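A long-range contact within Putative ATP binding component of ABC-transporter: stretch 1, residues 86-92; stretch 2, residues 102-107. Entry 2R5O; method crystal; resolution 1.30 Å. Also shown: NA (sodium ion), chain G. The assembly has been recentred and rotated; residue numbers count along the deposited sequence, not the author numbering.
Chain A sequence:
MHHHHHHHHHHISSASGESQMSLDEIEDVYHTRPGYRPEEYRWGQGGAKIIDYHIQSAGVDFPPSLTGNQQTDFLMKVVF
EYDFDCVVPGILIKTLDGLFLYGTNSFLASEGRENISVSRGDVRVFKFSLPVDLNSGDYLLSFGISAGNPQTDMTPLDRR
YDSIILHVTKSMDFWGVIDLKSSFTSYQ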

ATOM      1  N   CYS A  86      16.578  10.763  23.906  1.00 16.94           N
ATOM      2  CA  CYS A  86      15.503  10.352  23.015  1.00 17.34           C
ATOM      3  C   CYS A  86      16.029   9.947  21.642  1.00 16.78           C
ATOM      4  O   CYS A  86      16.272  10.795  20.784  1.00 18.94           O
ATOM      5  N   VAL A  87      16.242   8.656  21.445  1.00 15.58           N
ATOM      6  CA  VAL A  87      16.776   8.157  20.175  1.00 14.89           C
ATOM      7  C   VAL A  87      15.600   7.619  19.363  1.00 14.37           C
ATOM      8  O   VAL A  87      14.652   7.045  19.915  1.00 14.82           O
ATOM      9  N   VAL A  88      15.687   7.791  18.051  1.00 13.94           N
ATOM     10  CA  VAL A  88      14.571   7.562  17.166  1.00 13.99           C
ATOM     11  C   VAL A  88      15.081   6.818  15.937  1.00 13.51           C
ATOM     12  O   VAL A  88      15.610   7.410  14.997  1.00 14.13           O
ATOM     13  N   PRO A  89      14.963   5.486  15.952  1.00 13.46           N
ATOM     14  CA  PRO A  89      15.252   4.693  14.765  1.00 13.76           C
ATOM     15  C   PRO A  89      14.159   4.855  13.731  1.00 13.26           C
ATOM     16  O   PRO A  89      13.012   5.108  14.087  1.00 13.48           O
ATOM     17  N   GLY A  90      14.482   4.648  12.464  1.00 13.70           N
ATOM     18  CA  GLY A  90      13.498   4.746  11.415  1.00 13.77           C
ATOM     19  C   GLY A  90      13.829   3.907  10.215  1.00 13.21           C
ATOM     20  O   GLY A  90      14.964   3.458  10.039  1.00 13.83           O
ATOM     21  N   ILE A  91      12.836   3.773   9.350  1.00 13.18           N
ATOM     22  CA  ILE A  91      12.967   3.051   8.097  1.00 14.10           C
ATOM     23  C   ILE A  91      12.321   3.842   6.951  1.00 14.10           C
ATOM     24  O   ILE A  91      11.356   4.606   7.164  1.00 14.43           O
ATOM     25  N   LEU A  92      12.823   3.603   5.736  1.00 14.35           N
ATOM     26  CA  LEU A  92      12.259   4.105   4.484  1.00 14.33           C
ATOM     27  C   LEU A  92      12.241   2.936   3.497  1.00 13.72           C
ATOM     28  O   LEU A  92      13.169   2.162   3.454  1.00 14.22           O
ATOM     29  N   TYR A 102       6.908   4.092   1.732  1.00 14.74           N
ATOM     30  CA  TYR A 102       6.551   4.123   3.159  1.00 14.70           C
ATOM     31  C   TYR A 102       7.747   4.531   3.966  1.00 14.45           C
ATOM     32  O   TYR A 102       8.847   4.095   3.684  1.00 15.39           O
ATOM     33  N   GLY A 103       7.534   5.373   4.958  1.00 14.23           N
ATOM     34  CA  GLY A 103       8.541   5.677   5.947  1.00 14.45           C
ATOM     35  C   GLY A 103       7.907   5.884   7.285  1.00 14.38           C
ATOM     36  O   GLY A 103       6.769   6.343   7.388  1.00 14.62           O
ATOM     37  N   THR A 104       8.665   5.549   8.317  1.00 14.29           N
ATOM     38  CA  THR A 104       8.225   5.763   9.687  1.00 14.18           C
ATOM     39  C   THR A 104       9.426   5.779  10.597  1.00 13.90           C
ATOM     40  O   THR A 104      10.562   5.582  10.179  1.00 13.78           O
ATOM     41  N   ASN A 105       9.159   6.015  11.866  1.00 13.34           N
ATOM     42  CA  ASN A 105      10.182   5.927  12.882  1.00 13.35           C
ATOM     43  C   ASN A 105       9.525   5.463  14.170  1.00 13.59           C
ATOM     44  O   ASN A 105       8.325   5.240  14.212  1.00 14.15           O
ATOM     45  N   SER A 106      10.295   5.277  15.234  1.00 13.96           N
ATOM     46  CA  SER A 106       9.754   4.740  16.460  1.00 14.25           C
ATOM     47  C   SER A 106       8.612   5.573  17.003  1.00 14.42           C
ATOM     48  O   SER A 106       7.661   5.031  17.581  1.00 15.46           O
ATOM     49  N   PHE A 107       8.753   6.890  16.909  1.00 14.67           N
ATOM     50  CA  PHE A 107       7.761   7.819  17.418  1.00 15.16           C
ATOM     51  C   PHE A 107       6.450   7.745  16.625  1.00 14.40           C
ATOM     52  O   PHE A 107       5.365   7.597  17.194  1.00 15.95           O
TER

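The two strands run antiparallel, and stretch 2 turns into a helix at Ser106. Cys86, with chi1 t, lies out of reach of stretch 2. Val87 (m) points its CB away, so its side chain adds almost nothing to the contact. Val88 is the first to pack. Its CB points sideways, but with chi1 t CG1 lies 3.5 Å from CG of Asn105 and 3.7 Å from OG of Ser106. Asn105 is p at chi1 and sits at the N-cap of the helix, where its side chain caps a backbone N just past the stretch.

The CB of Pro89 also points sideways, and its ring has the C-gamma endo pucker. Its CD is 3.3 Å from OG of Ser106, whose CB points toward stretch 1 (chi1 p). The main chain supports this packing, since Ser106 N donates to Pro89 O at 3.0 Å.

Gly90 faces Asn105 at a CA-CA distance of 3.8 Å. A CB here would clash with Thr104 O, 3.0 Å from its ideal position. The bare backbone permits this close approach.

Ile91 (p, t) pairs with Thr104 (t), both side chains on one face of the sheet. Ile91 N donates to Thr104 O at 3.0 Å, and Thr104 N to Ile91 O at 3.1 Å. Beside these bonds, Ile91 CG1 packs 3.8 Å from Thr104 CG2. Ile91 CD1 reaches 4.3 Å from Tyr102 CE2, an oblique apolar contact with the ring. Tyr102 is t at chi1; its OH binds the sodium ion at 2.7 Å. Water 1 links Thr104 to the same ion, with its oxygen 2.7 Å from Thr104 OG1 and 2.7 Å from NA. Water 2 is another ligand.

Leu92 (m, t) lies on the other face. Its CD2 is 4.1 Å from CA of Gly103, filling space that a CB on Gly103 would need.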

ATOM      1  CB  CYS A  86      14.467  11.471  22.877  1.00 16.63           C
ATOM      2  SG  CYS A  86      13.020  11.068  21.851  1.00 19.65           S
ATOM      3  CB  VAL A  87      17.904   7.126  20.333  1.00 15.22           C
ATOM      4  CG1 VAL A  87      19.020   7.727  21.193  1.00 15.19           C
ATOM      5  CG2 VAL A  87      17.425   5.817  20.982  1.00 16.11           C
ATOM      6  CB  VAL A  88      13.956   8.901  16.744  1.00 14.23           C
ATOM      7  CG1 VAL A  88      12.803   8.686  15.790  1.00 14.46           C
ATOM      8  CG2 VAL A  88      13.464   9.672  17.988  1.00 15.93           C
ATOM      9  CB  PRO A  89      15.287   3.264  15.282  1.00 14.03           C
ATOM     10  CG  PRO A  89      14.455   3.301  16.498  1.00 16.25           C
ATOM     11  CD  PRO A  89      14.608   4.652  17.112  1.00 13.72           C
ATOM     12  CB  ILE A  91      12.295   1.672   8.173  1.00 14.87           C
ATOM     13  CG1 ILE A  91      10.831   1.748   8.631  1.00 14.96           C
ATOM     14  CG2 ILE A  91      13.118   0.729   9.023  1.00 16.80           C
ATOM     15  CD1 ILE A  91      10.126   0.413   8.399  1.00 16.92           C
ATOM     16  CB  LEU A  92      13.087   5.239   3.880  1.00 14.78           C
ATOM     17  CG  LEU A  92      13.466   6.413   4.779  1.00 15.81           C
ATOM     18  CD1 LEU A  92      14.510   7.289   4.040  1.00 17.08           C
ATOM     19  CD2 LEU A  92      12.263   7.242   5.150  1.00 16.48           C
ATOM     20  CB  TYR A 102       6.102   2.748   3.627  1.00 14.79           C
ATOM     21  CG  TYR A 102       5.788   2.636   5.106  1.00 13.89           C
ATOM     22  CD1 TYR A 102       4.736   3.333   5.649  1.00 14.52           C
ATOM     23  CD2 TYR A 102       6.541   1.812   5.956  1.00 14.47           C
ATOM     24  CE1 TYR A 102       4.398   3.215   6.968  1.00 13.97           C
ATOM     25  CE2 TYR A 102       6.208   1.678   7.299  1.00 14.30           C
ATOM     26  CZ  TYR A 102       5.117   2.367   7.812  1.00 14.23           C
ATOM     27  OH  TYR A 102       4.766   2.188   9.125  1.00 14.06           O
ATOM     28  CB  THR A 104       7.178   4.696  10.113  1.00 15.21           C
ATOM     29  OG1 THR A 104       6.574   5.103  11.358  1.00 14.72           O
ATOM     30  CG2 THR A 104       7.787   3.308  10.248  1.00 15.86           C
ATOM     31  CB  ASN A 105      10.961   7.243  12.993  1.00 14.26           C
ATOM     32  CG  ASN A 105      10.133   8.393  13.479  1.00 13.98           C
ATOM     33  OD1 ASN A 105       9.245   8.251  14.300  1.00 14.46           O
ATOM     34  ND2 ASN A 105      10.493   9.595  13.010  1.00 16.75           N
ATOM     35  CB  SER A 106      10.837   4.583  17.516  1.00 14.10           C
ATOM     36  OG  SER A 106      11.529   5.798  17.727  1.00 13.58           O
ATOM     37  CB  PHE A 107       8.353   9.223  17.397  1.00 16.10           C
ATOM     38  CG  PHE A 107       7.425  10.263  17.959  1.00 18.16           C
ATOM     39  CD1 PHE A 107       7.172  10.330  19.327  1.00 19.06           C
ATOM     40  CD2 PHE A 107       6.753  11.119  17.116  1.00 21.43           C
ATOM     41  CE1 PHE A 107       6.304  11.290  19.857  1.00 20.87           C
ATOM     42  CE2 PHE A 107       5.858  12.085  17.648  1.00 21.24           C
ATOM     43  CZ  PHE A 107       5.639  12.130  19.009  1.00 22.06           C
TER
HETATM   44 NA    NA G  13       2.646   3.485  10.076  1.00 17.55          NA
HETATM   45  O   HOH W   1       4.012   5.695  10.950  1.00 12.04           O
HETATM   46  O   HOH W   2       2.235   2.121  12.370  1.00 14.20           O